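Local structure of 2-nitropropane dioxygenase (3BW3) at residues Gly20-Pro25 with Ser246-Pro251; Phe128-Pro133 with Gly177-Thr182; Leu278-Leu283 with Met317-Gly322. The protein binds FMN and nitroethane and probably uses molecular oxygen to denitrify alkyl nitronates such as propionate 3-nitronate. The protein carries 1 engineered substitution. All coordinates share one frame; numbering follows the deposited sequence.

Contact 1 (Gly20-Pro25 with Ser246-Pro251); sequences GGVSVP and SGAPGP. With NIE (nitroethane), chain C.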
loop_
_atom_site.group_PDB
_atom_site.type_symbol
_atom_site.label_atom_id
_atom_site.label_comp_id
_atom_site.label_asym_id
_atom_site.label_seq_id
_atom_site.Cartn_x
_atom_site.Cartn_y
_atom_site.Cartn_z
ATOM N N GLY A 20 -1.482 -21.544 12.387
ATOM C CA GLY A 20 -0.809 -22.546 11.580
ATOM C C GLY A 20 0.435 -23.112 12.235
ATOM O O GLY A 20 1.307 -23.646 11.548
ATOM N N GLY A 21 0.522 -22.990 13.555
ATOM C CA GLY A 21 1.664 -23.512 14.289
ATOM C C GLY A 21 2.908 -22.644 14.247
ATOM O O GLY A 21 4.009 -23.100 14.577
ATOM N N VAL A 22 2.746 -21.392 13.842
ATOM C CA VAL A 22 3.880 -20.479 13.764
ATOM C C VAL A 22 4.264 -19.876 15.113
ATOM O O VAL A 22 5.424 -19.927 15.517
ATOM C CB VAL A 22 3.597 -19.318 12.783
ATOM C CG1 VAL A 22 4.762 -18.325 12.798
ATOM C CG2 VAL A 22 3.379 -19.872 11.378
ATOM N N SER A 23 3.277 -19.312 15.801
ATOM C CA SER A 23 3.485 -18.657 17.085
ATOM C C SER A 23 3.582 -19.565 18.304
ATOM O O SER A 23 2.869 -19.359 19.285
ATOM C CB SER A 23 2.364 -17.642 17.324
ATOM O OG SER A 23 2.276 -16.735 16.247
ATOM N N VAL A 24 4.461 -20.556 18.269
ATOM C CA VAL A 24 4.606 -21.437 19.417
ATOM C C VAL A 24 5.091 -20.604 20.617
ATOM O O VAL A 24 5.631 -19.508 20.445
ATOM C CB VAL A 24 5.594 -22.583 19.107
ATOM C CG1 VAL A 24 4.990 -23.503 18.053
ATOM C CG2 VAL A 24 6.916 -22.016 18.608
ATOM N N PRO A 25 4.886 -21.106 21.849
ATOM C CA PRO A 25 5.302 -20.393 23.063
ATOM C C PRO A 25 6.741 -19.895 23.041
ATOM O O PRO A 25 7.040 -18.814 23.554
ATOM C CB PRO A 25 5.064 -21.425 24.162
ATOM C CG PRO A 25 3.849 -22.142 23.662
ATOM C CD PRO A 25 4.196 -22.362 22.198
ATOM N N SER A 246 10.299 -19.576 15.306
ATOM C CA SER A 246 9.076 -19.714 14.522
ATOM C C SER A 246 8.808 -21.175 14.189
ATOM O O SER A 246 9.722 -21.921 13.827
ATOM C CB SER A 246 9.177 -18.909 13.224
ATOM O OG SER A 246 8.086 -19.201 12.370
ATOM N N GLY A 247 7.548 -21.578 14.309
ATOM C CA GLY A 247 7.183 -22.953 14.024
ATOM C C GLY A 247 6.749 -23.176 12.585
ATOM O O GLY A 247 6.265 -24.253 12.245
ATOM N N ALA A 248 6.912 -22.163 11.740
ATOM C CA ALA A 248 6.534 -22.289 10.334
ATOM C C ALA A 248 7.376 -23.377 9.671
ATOM O O ALA A 248 8.565 -23.512 9.955
ATOM C CB ALA A 248 6.735 -20.960 9.609
ATOM N N PRO A 249 6.766 -24.169 8.778
ATOM C CA PRO A 249 7.472 -25.246 8.077
ATOM C C PRO A 249 8.715 -24.743 7.356
ATOM O O PRO A 249 8.767 -23.584 6.940
ATOM C CB PRO A 249 6.422 -25.762 7.095
ATOM C CG PRO A 249 5.135 -25.532 7.832
ATOM C CD PRO A 249 5.343 -24.139 8.398
ATOM N N GLY A 250 9.706 -25.618 7.210
ATOM C CA GLY A 250 10.932 -25.255 6.522
ATOM C C GLY A 250 10.689 -24.735 5.115
ATOM O O GLY A 250 11.334 -23.774 4.701
ATOM N N PRO A 251 9.776 -25.355 4.344
ATOM C CA PRO A 251 9.491 -24.902 2.978
ATOM C C PRO A 251 8.929 -23.477 2.951
ATOM O O PRO A 251 9.178 -22.716 2.017
ATOM C CB PRO A 251 8.470 -25.925 2.479
ATOM C CG PRO A 251 8.865 -27.165 3.204
ATOM C CD PRO A 251 9.110 -26.643 4.605
HETATM N N3 NIE C . -3.406 -21.135 8.780
HETATM C C1 NIE C . -4.016 -23.143 10.098
HETATM C C2 NIE C . -3.101 -22.545 9.022
HETATM O O4 NIE C . -2.600 -20.284 9.116
HETATM O O5 NIE C . -4.447 -20.804 8.232
HETATM O O HOH W 1 3.709 -25.206 11.427
#
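V22 and G247 carry the direct bond of this contact. G247 N donates to V22 O over 2.9 Å, nearly straight at 167°. The packed part lies around V22, whose two methyls reach different neighbours. CG1 stands anti to the backbone N (chi1 176°) and meets S246 OG at 3.5 Å. CG2 rests on the methyl of A248, with CG2 to CB at 3.9 Å. S246 OG accepts from A248 N, closing an ST turn, and hydrogen-bonds to L241 O at the end of helix 238-241. The backbones are close as well. G247 CA sits 3.2 Å from G21 O in a CA-H...O contact. The other side is looser and wet. There G20 O and G247 O do not meet directly; one water donates to both, at 2.9 Å from G20 O and 2.8 Å from G247 O. G20 also borders the bound nitroethane, with G20 CA 3.4 Å from nitroethane C2. The contact joins the loop after strand 13-15 to the loop before helix 250-255, at the nitroethane pocket of a flavin-binding TIM barrel.

Contact 2 (Phe128-Pro133 with Gly177-Thr182); sequences FHFGVP and GGDQGT. Engineered in segment 177-182: D179 (natural residue His). With FMN (flavin mononucleotide), chain B.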
loop_
_atom_site.group_PDB
_atom_site.type_symbol
_atom_site.label_atom_id
_atom_site.label_comp_id
_atom_site.label_asym_id
_atom_site.label_seq_id
_atom_site.Cartn_x
_atom_site.Cartn_y
_atom_site.Cartn_z
ATOM N N PHE A 128 -8.417 -9.281 18.572
ATOM C CA PHE A 128 -9.442 -9.990 17.815
ATOM C C PHE A 128 -9.247 -9.778 16.318
ATOM O O PHE A 128 -8.827 -8.707 15.889
ATOM C CB PHE A 128 -10.828 -9.495 18.244
ATOM C CG PHE A 128 -11.136 -9.734 19.706
ATOM C CD1 PHE A 128 -11.832 -10.870 20.108
ATOM C CD2 PHE A 128 -10.722 -8.828 20.677
ATOM C CE1 PHE A 128 -12.115 -11.102 21.460
ATOM C CE2 PHE A 128 -10.998 -9.049 22.027
ATOM C CZ PHE A 128 -11.698 -10.191 22.419
ATOM N N HIS A 129 -9.551 -10.800 15.524
ATOM C CA HIS A 129 -9.397 -10.701 14.077
ATOM C C HIS A 129 -10.704 -11.086 13.390
ATOM O O HIS A 129 -11.491 -11.869 13.929
ATOM C CB HIS A 129 -8.272 -11.634 13.595
ATOM C CG HIS A 129 -7.465 -11.080 12.460
ATOM N ND1 HIS A 129 -7.241 -11.777 11.292
ATOM C CD2 HIS A 129 -6.801 -9.906 12.328
ATOM C CE1 HIS A 129 -6.476 -11.056 10.490
ATOM N NE2 HIS A 129 -6.195 -9.916 11.095
ATOM N N PHE A 130 -10.926 -10.527 12.203
ATOM C CA PHE A 130 -12.123 -10.803 11.408
ATOM C C PHE A 130 -13.391 -10.180 11.990
ATOM O O PHE A 130 -14.477 -10.757 11.872
ATOM C CB PHE A 130 -12.337 -12.315 11.259
ATOM C CG PHE A 130 -11.183 -13.040 10.614
ATOM C CD1 PHE A 130 -10.698 -12.645 9.371
ATOM C CD2 PHE A 130 -10.599 -14.135 11.242
ATOM C CE1 PHE A 130 -9.645 -13.331 8.761
ATOM C CE2 PHE A 130 -9.547 -14.829 10.644
ATOM C CZ PHE A 130 -9.068 -14.426 9.399
ATOM N N GLY A 131 -13.261 -9.013 12.615
ATOM C CA GLY A 131 -14.427 -8.360 13.185
ATOM C C GLY A 131 -14.194 -7.690 14.525
ATOM O O GLY A 131 -13.059 -7.572 14.976
ATOM N N VAL A 132 -15.283 -7.258 15.158
ATOM C CA VAL A 132 -15.236 -6.577 16.453
ATOM C C VAL A 132 -16.145 -7.271 17.472
ATOM O O VAL A 132 -17.306 -7.556 17.186
ATOM C CB VAL A 132 -15.717 -5.111 16.335
ATOM C CG1 VAL A 132 -15.411 -4.354 17.627
ATOM C CG2 VAL A 132 -15.068 -4.440 15.139
ATOM N N PRO A 133 -15.628 -7.538 18.680
ATOM C CA PRO A 133 -16.397 -8.196 19.740
ATOM C C PRO A 133 -17.528 -7.306 20.247
ATOM O O PRO A 133 -17.483 -6.093 20.077
ATOM C CB PRO A 133 -15.361 -8.418 20.842
ATOM C CG PRO A 133 -14.058 -8.386 20.124
ATOM C CD PRO A 133 -14.243 -7.303 19.113
ATOM N N GLY A 177 1.137 -9.558 5.536
ATOM C CA GLY A 177 1.157 -10.955 5.146
ATOM C C GLY A 177 0.011 -11.664 5.848
ATOM O O GLY A 177 -0.515 -11.167 6.842
ATOM N N GLY A 178 -0.396 -12.818 5.338
ATOM C CA GLY A 178 -1.478 -13.540 5.982
ATOM C C GLY A 178 -2.877 -12.974 5.787
ATOM O O GLY A 178 -3.148 -12.240 4.835
ATOM N N ASP A 179 -3.761 -13.312 6.715
ATOM C CA ASP A 179 -5.164 -12.910 6.663
ATOM C C ASP A 179 -5.455 -11.428 6.844
ATOM O O ASP A 179 -4.995 -10.815 7.806
ATOM C CB ASP A 179 -5.954 -13.676 7.731
ATOM C CG ASP A 179 -5.615 -15.151 7.761
ATOM O OD1 ASP A 179 -6.432 -15.959 7.278
ATOM O OD2 ASP A 179 -4.523 -15.499 8.257
ATOM N N GLN A 180 -6.215 -10.853 5.912
ATOM C CA GLN A 180 -6.618 -9.459 6.043
ATOM C C GLN A 180 -7.671 -9.531 7.144
ATOM O O GLN A 180 -8.512 -10.430 7.132
ATOM C CB GLN A 180 -7.253 -8.939 4.750
ATOM C CG GLN A 180 -6.257 -8.464 3.704
ATOM C CD GLN A 180 -5.593 -7.149 4.078
ATOM O OE1 GLN A 180 -4.382 -7.090 4.291
ATOM N NE2 GLN A 180 -6.382 -6.087 4.158
ATOM N N GLY A 181 -7.618 -8.609 8.102
ATOM C CA GLY A 181 -8.578 -8.638 9.191
ATOM C C GLY A 181 -9.882 -7.903 8.934
ATOM O O GLY A 181 -10.479 -7.359 9.866
ATOM N N THR A 182 -10.331 -7.878 7.681
ATOM C CA THR A 182 -11.574 -7.194 7.337
ATOM C C THR A 182 -12.748 -7.758 8.148
ATOM O O THR A 182 -12.842 -8.965 8.363
ATOM C CB THR A 182 -11.882 -7.327 5.838
ATOM O OG1 THR A 182 -11.969 -8.707 5.500
ATOM C CG2 THR A 182 -10.786 -6.689 5.005
HETATM N N1 FMN B . -3.233 -12.062 12.317
HETATM C C2 FMN B . -4.167 -12.452 13.278
HETATM O O2 FMN B . -4.813 -11.596 13.879
HETATM N N3 FMN B . -4.367 -13.795 13.562
HETATM C C4 FMN B . -3.660 -14.805 12.930
HETATM O O4 FMN B . -3.870 -15.993 13.226
HETATM C C4A FMN B . -2.695 -14.426 11.958
HETATM N N5 FMN B . -1.922 -15.383 11.298
HETATM C C5A FMN B . -0.945 -15.019 10.364
HETATM C C6 FMN B . -0.165 -16.021 9.733
HETATM C C7 FMN B . 0.858 -15.701 8.773
HETATM C C7M FMN B . 2.070 -16.663 8.817
HETATM C C8 FMN B . 1.057 -14.290 8.529
HETATM C C8M FMN B . 2.414 -13.689 8.158
HETATM C C9 FMN B . 0.261 -13.273 9.137
HETATM C C9A FMN B . -0.742 -13.633 10.064
HETATM N N10 FMN B . -1.541 -12.655 10.713
HETATM C C10 FMN B . -2.499 -13.036 11.665
HETATM C "C1'" FMN B . -1.509 -11.193 10.257
HETATM C "C2'" FMN B . -0.605 -10.398 11.227
HETATM O "O2'" FMN B . -1.365 -10.037 12.374
HETATM C "C3'" FMN B . -0.080 -9.060 10.599
HETATM O "O3'" FMN B . -1.240 -8.305 10.242
HETATM C "C4'" FMN B . 0.804 -9.238 9.344
HETATM O "O4'" FMN B . 1.721 -10.313 9.587
HETATM C "C5'" FMN B . 1.589 -7.927 9.042
HETATM O "O5'" FMN B . 2.433 -8.047 7.870
HETATM P P FMN B . 4.006 -8.531 7.807
HETATM O O1P FMN B . 4.199 -7.847 9.128
HETATM O O2P FMN B . 3.890 -7.803 6.490
HETATM O O3P FMN B . 3.444 -9.945 7.870
HETATM O O HOH W 2 -10.588 -7.614 12.706
#
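The backbones come nearest at F130 and G181, where F130 has positive phi (72°), and a water accepts from G131 N and probably donates to G181 O, bridging the two segments. The H129 ring lies between G181 and FMN. G181 CA packs over one face as a CH-pi contact, 3.6 Å from the ring centroid. FMN O2 lies over the opposite face, 3.0 Å from H129 CD2. D179 O approaches the ring at its edge, 3.1 Å from H129 CE1. The F130 side chain begins by pointing away from 177-182, but CG lies beside the backbone N (chi1 -58°) and the ring swings back. Its CZ then touches D179 CB at 3.6 Å, and its CE1 lies 3.5 Å from Q180 O. D179 is an engineered residue, histidine in the natural protein; its carboxylate plane stands at 86° to the F130 ring. G177 N donates to FMN O5' at 3.1 Å. Q172, on strand 168-172, bonds to both G181 N and D179 O. H129 ends barrel strand 125-129, between strands 65-70 and 147-152, while the short strand 178-179 pairs antiparallel with strand 275-278.

Contact 3 (Leu278-Leu283 with Met317-Gly322); sequences LVNRFL and MALWAG. With FMN (flavin mononucleotide), chain B; NIE (nitroethane), chain C.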
loop_
_atom_site.group_PDB
_atom_site.type_symbol
_atom_site.label_atom_id
_atom_site.label_comp_id
_atom_site.label_asym_id
_atom_site.label_seq_id
_atom_site.Cartn_x
_atom_site.Cartn_y
_atom_site.Cartn_z
ATOM N N LEU A 278 2.741 -15.813 -1.071
ATOM C CA LEU A 278 3.677 -15.796 -2.191
ATOM C C LEU A 278 2.924 -16.503 -3.314
ATOM O O LEU A 278 2.189 -17.454 -3.059
ATOM C CB LEU A 278 4.953 -16.569 -1.843
ATOM C CG LEU A 278 5.846 -15.951 -0.765
ATOM C CD1 LEU A 278 6.933 -16.936 -0.363
ATOM C CD2 LEU A 278 6.466 -14.666 -1.295
ATOM N N VAL A 279 3.073 -16.036 -4.546
ATOM C CA VAL A 279 2.377 -16.669 -5.659
ATOM C C VAL A 279 3.018 -18.023 -5.950
ATOM O O VAL A 279 4.223 -18.111 -6.154
ATOM C CB VAL A 279 2.429 -15.790 -6.937
ATOM C CG1 VAL A 279 1.774 -16.527 -8.121
ATOM C CG2 VAL A 279 1.709 -14.464 -6.681
ATOM N N ASN A 280 2.216 -19.081 -5.938
ATOM C CA ASN A 280 2.728 -20.412 -6.218
ATOM C C ASN A 280 1.734 -21.147 -7.104
ATOM O O ASN A 280 0.772 -20.548 -7.582
ATOM C CB ASN A 280 2.983 -21.180 -4.908
ATOM C CG ASN A 280 1.733 -21.338 -4.063
ATOM O OD1 ASN A 280 0.640 -20.937 -4.466
ATOM N ND2 ASN A 280 1.888 -21.934 -2.884
ATOM N N ARG A 281 1.958 -22.434 -7.333
ATOM C CA ARG A 281 1.069 -23.209 -8.192
ATOM C C ARG A 281 -0.396 -23.169 -7.754
ATOM O O ARG A 281 -1.289 -22.887 -8.557
ATOM C CB ARG A 281 1.528 -24.668 -8.258
ATOM C CG ARG A 281 0.676 -25.523 -9.196
ATOM C CD ARG A 281 1.054 -26.998 -9.145
ATOM N NE ARG A 281 0.754 -27.612 -7.852
ATOM C CZ ARG A 281 -0.472 -27.803 -7.373
ATOM N NH1 ARG A 281 -1.532 -27.431 -8.078
ATOM N NH2 ARG A 281 -0.640 -28.367 -6.184
ATOM N N PHE A 282 -0.641 -23.457 -6.482
ATOM C CA PHE A 282 -1.996 -23.480 -5.954
ATOM C C PHE A 282 -2.697 -22.138 -6.137
ATOM O O PHE A 282 -3.862 -22.087 -6.524
ATOM C CB PHE A 282 -1.980 -23.845 -4.467
ATOM C CG PHE A 282 -3.305 -24.341 -3.945
ATOM C CD1 PHE A 282 -3.568 -25.704 -3.863
ATOM C CD2 PHE A 282 -4.288 -23.447 -3.537
ATOM C CE1 PHE A 282 -4.791 -26.168 -3.380
ATOM C CE2 PHE A 282 -5.515 -23.901 -3.054
ATOM C CZ PHE A 282 -5.766 -25.264 -2.976
ATOM N N LEU A 283 -1.987 -21.051 -5.861
ATOM C CA LEU A 283 -2.580 -19.727 -5.985
ATOM C C LEU A 283 -2.890 -19.429 -7.448
ATOM O O LEU A 283 -3.981 -18.972 -7.772
ATOM C CB LEU A 283 -1.638 -18.669 -5.398
ATOM C CG LEU A 283 -2.219 -17.287 -5.072
ATOM C CD1 LEU A 283 -1.366 -16.603 -4.016
ATOM C CD2 LEU A 283 -2.307 -16.440 -6.331
ATOM N N MET A 317 1.262 -25.068 -0.586
ATOM C CA MET A 317 1.096 -24.492 0.736
ATOM C C MET A 317 0.623 -23.052 0.709
ATOM O O MET A 317 0.749 -22.363 -0.308
ATOM C CB MET A 317 2.418 -24.563 1.502
ATOM C CG MET A 317 2.911 -25.973 1.786
ATOM S SD MET A 317 4.552 -25.960 2.528
ATOM C CE MET A 317 4.229 -25.008 4.036
ATOM N N ALA A 318 0.064 -22.608 1.836
ATOM C CA ALA A 318 -0.388 -21.227 1.981
ATOM C C ALA A 318 0.850 -20.475 2.444
ATOM O O ALA A 318 1.104 -20.359 3.636
ATOM C CB ALA A 318 -1.481 -21.131 3.035
ATOM N N LEU A 319 1.627 -19.974 1.491
ATOM C CA LEU A 319 2.859 -19.267 1.808
ATOM C C LEU A 319 2.630 -17.818 2.268
ATOM O O LEU A 319 3.075 -16.874 1.620
ATOM C CB LEU A 319 3.781 -19.312 0.582
ATOM C CG LEU A 319 4.098 -20.718 0.041
ATOM C CD1 LEU A 319 4.936 -20.619 -1.223
ATOM C CD2 LEU A 319 4.848 -21.522 1.093
ATOM N N TRP A 320 1.941 -17.649 3.393
ATOM C CA TRP A 320 1.655 -16.315 3.931
ATOM C C TRP A 320 2.925 -15.465 4.010
ATOM O O TRP A 320 3.949 -15.915 4.530
ATOM C CB TRP A 320 1.061 -16.425 5.334
ATOM C CG TRP A 320 -0.179 -17.262 5.451
ATOM C CD1 TRP A 320 -0.484 -18.117 6.474
ATOM C CD2 TRP A 320 -1.295 -17.300 4.550
ATOM N NE1 TRP A 320 -1.715 -18.684 6.265
ATOM C CE2 TRP A 320 -2.236 -18.201 5.093
ATOM C CE3 TRP A 320 -1.589 -16.663 3.338
ATOM C CZ2 TRP A 320 -3.455 -18.483 4.467
ATOM C CZ3 TRP A 320 -2.801 -16.944 2.712
ATOM C CH2 TRP A 320 -3.718 -17.848 3.280
ATOM N N ALA A 321 2.849 -14.232 3.516
ATOM C CA ALA A 321 3.999 -13.334 3.530
ATOM C C ALA A 321 3.631 -11.907 3.122
ATOM O O ALA A 321 2.886 -11.698 2.163
ATOM C CB ALA A 321 5.082 -13.868 2.595
ATOM N N GLY A 322 4.163 -10.933 3.858
ATOM C CA GLY A 322 3.908 -9.537 3.549
ATOM C C GLY A 322 4.814 -9.130 2.403
ATOM O O GLY A 322 5.693 -9.898 2.008
HETATM N N1 FMN B . -3.233 -12.062 12.317
HETATM C C2 FMN B . -4.167 -12.452 13.278
HETATM O O2 FMN B . -4.813 -11.596 13.879
HETATM N N3 FMN B . -4.367 -13.795 13.562
HETATM C C4 FMN B . -3.660 -14.805 12.930
HETATM O O4 FMN B . -3.870 -15.993 13.226
HETATM C C4A FMN B . -2.695 -14.426 11.958
HETATM N N5 FMN B . -1.922 -15.383 11.298
HETATM C C5A FMN B . -0.945 -15.019 10.364
HETATM C C6 FMN B . -0.165 -16.021 9.733
HETATM C C7 FMN B . 0.858 -15.701 8.773
HETATM C C7M FMN B . 2.070 -16.663 8.817
HETATM C C8 FMN B . 1.057 -14.290 8.529
HETATM C C8M FMN B . 2.414 -13.689 8.158
HETATM C C9 FMN B . 0.261 -13.273 9.137
HETATM C C9A FMN B . -0.742 -13.633 10.064
HETATM N N10 FMN B . -1.541 -12.655 10.713
HETATM C C10 FMN B . -2.499 -13.036 11.665
HETATM C "C1'" FMN B . -1.509 -11.193 10.257
HETATM C "C2'" FMN B . -0.605 -10.398 11.227
HETATM O "O2'" FMN B . -1.365 -10.037 12.374
HETATM C "C3'" FMN B . -0.080 -9.060 10.599
HETATM O "O3'" FMN B . -1.240 -8.305 10.242
HETATM C "C4'" FMN B . 0.804 -9.238 9.344
HETATM O "O4'" FMN B . 1.721 -10.313 9.587
HETATM C "C5'" FMN B . 1.589 -7.927 9.042
HETATM O "O5'" FMN B . 2.433 -8.047 7.870
HETATM P P FMN B . 4.006 -8.531 7.807
HETATM O O1P FMN B . 4.199 -7.847 9.128
HETATM O O2P FMN B . 3.890 -7.803 6.490
HETATM O O3P FMN B . 3.444 -9.945 7.870
HETATM N N3 NIE C . -3.406 -21.135 8.780
HETATM C C1 NIE C . -4.016 -23.143 10.098
HETATM C C2 NIE C . -3.101 -22.545 9.022
HETATM O O4 NIE C . -2.600 -20.284 9.116
HETATM O O5 NIE C . -4.447 -20.804 8.232
#
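Two torsions bring N280 to L319 and M317: chi1 of 59° sets its CG between the backbone N and the carbonyl carbon, and chi2 near 4° turns ND2 to M317 O and OD1 to L283 N. ND2 donates to M317 O over 2.8 Å. The acceptor lies close to the amide plane of N280, and the donor lies in the carbonyl plane of M317, but the N-H is bent (137°). ND2 has a second acceptor in A314 O. OD1 takes the N-H of L283 at 3.0 Å, a capping bond from the N-cap position of helix 281-286. The amide is thus held at both ends, which limits its rotation. The same ND2 also rests 3.7 Å from L319 CD1.

A second bond runs from L278 N to L319 O, 2.9 Å long. Beside it the side chains of L278 and L319 cross at about a right angle, with their CB atoms 3.8 Å apart. L278 CG also meets the methyl of A321 at 4.0 Å. A255, on helix 250-255, touches both leucines.

The CB of W320 leaves the backbone away from 278-283, and its indole lies against the ligands. Its CB lies 3.5 Å from FMN C7. Its NE1 reaches nitroethane O4 at the ring edge, in a weak hydrogen bond of 3.4 Å. G322 passes close to the phosphate of FMN, and its N bonds to T238 OG1.

Chemically, the contact sets hydrogen bonds beside a buried apolar patch. M317 O and L319 O both receive N-H donors, and the N280 amide ties a helix start to the loop. This probably helps fix the backbone leading into W320, with A321 packed on L278 just after it, and so the indole that makes the weak bond to the nitro group.

All three contacts border the flavin site. Contacts 1 and 3 both touch nitroethane, through G20 and W320, and R305 adds a further bond to it. Contacts 2 and 3 both touch FMN. Their centres are about 19 Å apart, yet they meet where G178 N lies 3.9 Å from W320 CB. Contacts 1 and 3 have centres about 16 Å apart and meet through M317: its CE packs on P249 CB at 3.8 Å, and its SD on P251 CB. Contacts 1 and 2 do not touch; their nearest atoms are about 8 Å apart. In sequence, contact 2 is nested within the loop closed by contact 1, and contact 3 follows both.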